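Local coordinates for protein Two-component sensor histidine kinase (Nostoc sp., PDB 6OZB) that binds the bilin phycoerythrobilin in its GAF domain and probably acts as the light-sensing part of a cyanobacterial phytochrome histidine kinase, at residues 23-28 / 33-38. The protein carries 1 engineered substitution. Residues are numbered along the deposited sequence; the frame is centred on the assembly and turned at random.
Sequences TARIRQ and EDIITA
Arg-25 lies along the flank of helix 32-47, its stem against Ile-35 and its head group over Ala-38, one turn further on. CB of Arg-25 lies 3.9 Å from CG1 of Ile-35. With CG anti to its own carbonyl carbon (chi1 -69°) and the chain extended from there to NE, the guanidinium is carried along to Ala-38, whose CB sits over one of its faces, off-centre, 3.6 Å from NE. The short alanine side chain suits this place because it lets the flat group lie close to the helix surface. NH2 then forms a salt bridge with Glu-42, one turn beyond Ala-38, which helps to hold the charged end while the chain's methylenes pack against Ile-35 and Ala-38. Next to Arg-25 in the chain, Ile-26 crosses Ile-35 at about a right angle, CG1 of Ile-26 4.1 Å from CD1 of Ile-35, two branched apolar side chains suited to filling the space between the helices; Ile-26 also packs on Gln-190 and Ala-194 of helix 178-201. No hydrogen bond joins the segments. Leu-30, in the connection, touches both Arg-25 and Ile-35. The axes of the two short segments run nearly antiparallel (161°), 10.0 Å apart at their closest: a helical hairpin with a short turn, within the helical layer of a phytochrome GAF domain.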
loop_
_atom_site.group_PDB
_atom_site.type_symbol
_atom_site.label_atom_id
_atom_site.label_comp_id
_atom_site.label_asym_id
_atom_site.label_seq_id
_atom_site.Cartn_x
_atom_site.Cartn_y
_atom_site.Cartn_z
ATOM N N THR C 23 -27.283 -23.272 4.336
ATOM C CA THR C 23 -27.274 -24.702 4.496
ATOM C C THR C 23 -28.708 -25.234 4.639
ATOM O O THR C 23 -29.045 -26.264 4.076
ATOM C CB THR C 23 -26.418 -25.098 5.692
ATOM O OG1 THR C 23 -25.065 -24.671 5.461
ATOM C CG2 THR C 23 -26.446 -26.567 5.891
ATOM N N ALA C 24 -29.561 -24.503 5.347
ATOM C CA ALA C 24 -30.945 -24.919 5.535
ATOM C C ALA C 24 -31.650 -25.006 4.189
ATOM O O ALA C 24 -32.439 -25.924 3.960
ATOM C CB ALA C 24 -31.677 -23.971 6.457
ATOM N N ARG C 25 -31.365 -24.056 3.298
ATOM C CA ARG C 25 -31.973 -24.057 1.977
ATOM C C ARG C 25 -31.515 -25.228 1.120
ATOM O O ARG C 25 -32.296 -25.804 0.351
ATOM C CB ARG C 25 -31.675 -22.755 1.248
ATOM C CG ARG C 25 -32.397 -21.577 1.867
ATOM C CD ARG C 25 -32.059 -20.302 1.150
ATOM N NE ARG C 25 -32.347 -19.236 2.083
ATOM C CZ ARG C 25 -31.437 -18.413 2.596
ATOM N NH1 ARG C 25 -30.137 -18.446 2.237
ATOM N NH2 ARG C 25 -31.839 -17.532 3.470
ATOM N N ILE C 26 -30.233 -25.548 1.218
ATOM C CA ILE C 26 -29.702 -26.728 0.528
ATOM C C ILE C 26 -30.423 -27.984 1.020
ATOM O O ILE C 26 -30.937 -28.770 0.233
ATOM C CB ILE C 26 -28.184 -26.899 0.771
ATOM C CG1 ILE C 26 -27.388 -25.753 0.175
ATOM C CG2 ILE C 26 -27.682 -28.242 0.163
ATOM C CD1 ILE C 26 -25.923 -25.755 0.638
ATOM N N ARG C 27 -30.528 -28.124 2.333
ATOM C CA ARG C 27 -31.138 -29.300 2.951
ATOM C C ARG C 27 -32.611 -29.455 2.616
ATOM O O ARG C 27 -33.129 -30.574 2.569
ATOM C CB ARG C 27 -30.926 -29.225 4.440
ATOM C CG ARG C 27 -29.439 -29.344 4.837
ATOM C CD ARG C 27 -29.362 -29.382 6.305
ATOM N NE ARG C 27 -28.023 -29.187 6.831
ATOM C CZ ARG C 27 -27.780 -29.037 8.125
ATOM N NH1 ARG C 27 -28.775 -29.090 9.005
ATOM N NH2 ARG C 27 -26.539 -28.865 8.537
ATOM N N GLN C 28 -33.290 -28.338 2.379
ATOM C CA GLN C 28 -34.694 -28.359 1.972
ATOM C C GLN C 28 -34.887 -28.607 0.454
ATOM O O GLN C 28 -36.016 -28.581 -0.036
ATOM C CB GLN C 28 -35.367 -27.045 2.376
ATOM C CG GLN C 28 -35.461 -26.879 3.893
ATOM C CD GLN C 28 -35.960 -25.506 4.313
ATOM O OE1 GLN C 28 -35.981 -24.563 3.518
ATOM N NE2 GLN C 28 -36.327 -25.378 5.583
ATOM N N GLU C 33 -31.250 -21.487 -8.045
ATOM C CA GLU C 33 -31.580 -20.070 -8.302
ATOM C C GLU C 33 -32.281 -19.439 -7.103
ATOM O O GLU C 33 -32.013 -18.285 -6.762
ATOM C CB GLU C 33 -32.451 -19.906 -9.566
ATOM C CG GLU C 33 -31.774 -20.338 -10.871
ATOM C CD GLU C 33 -31.761 -21.846 -11.111
ATOM O OE1 GLU C 33 -31.187 -22.257 -12.143
ATOM O OE2 GLU C 33 -32.299 -22.616 -10.281
ATOM N N ASP C 34 -33.132 -20.212 -6.430
ATOM C CA ASP C 34 -33.821 -19.701 -5.241
ATOM C C ASP C 34 -32.900 -19.601 -4.040
ATOM O O ASP C 34 -33.042 -18.693 -3.222
ATOM C CB ASP C 34 -35.013 -20.579 -4.897
ATOM C CG ASP C 34 -36.066 -20.566 -5.965
ATOM O OD1 ASP C 34 -36.172 -19.557 -6.686
ATOM O OD2 ASP C 34 -36.758 -21.588 -6.116
ATOM N N ILE C 35 -31.956 -20.531 -3.909
ATOM C CA ILE C 35 -30.974 -20.414 -2.853
ATOM C C ILE C 35 -30.156 -19.141 -3.027
ATOM O O ILE C 35 -29.867 -18.437 -2.068
ATOM C CB ILE C 35 -30.000 -21.616 -2.814
ATOM C CG1 ILE C 35 -30.774 -22.911 -2.559
ATOM C CG2 ILE C 35 -28.967 -21.392 -1.758
ATOM C CD1 ILE C 35 -29.938 -24.124 -2.540
ATOM N N ILE C 36 -29.756 -18.868 -4.261
ATOM C CA ILE C 36 -28.904 -17.715 -4.540
ATOM C C ILE C 36 -29.652 -16.402 -4.323
ATOM O O ILE C 36 -29.105 -15.475 -3.736
ATOM C CB ILE C 36 -28.355 -17.788 -5.970
ATOM C CG1 ILE C 36 -27.291 -18.867 -6.042
ATOM C CG2 ILE C 36 -27.727 -16.527 -6.385
ATOM C CD1 ILE C 36 -27.031 -19.309 -7.462
ATOM N N THR C 37 -30.893 -16.348 -4.772
ATOM C CA THR C 37 -31.733 -15.145 -4.616
ATOM C C THR C 37 -31.951 -14.817 -3.150
ATOM O O THR C 37 -31.700 -13.689 -2.708
ATOM C CB THR C 37 -33.095 -15.326 -5.314
ATOM O OG1 THR C 37 -32.906 -15.394 -6.742
ATOM C CG2 THR C 37 -34.028 -14.167 -4.998
ATOM N N ALA C 38 -32.341 -15.808 -2.368
ATOM C CA ALA C 38 -32.652 -15.555 -0.957
ATOM C C ALA C 38 -31.420 -15.179 -0.172
ATOM O O ALA C 38 -31.500 -14.437 0.808
ATOM C CB ALA C 38 -33.320 -16.774 -0.332
#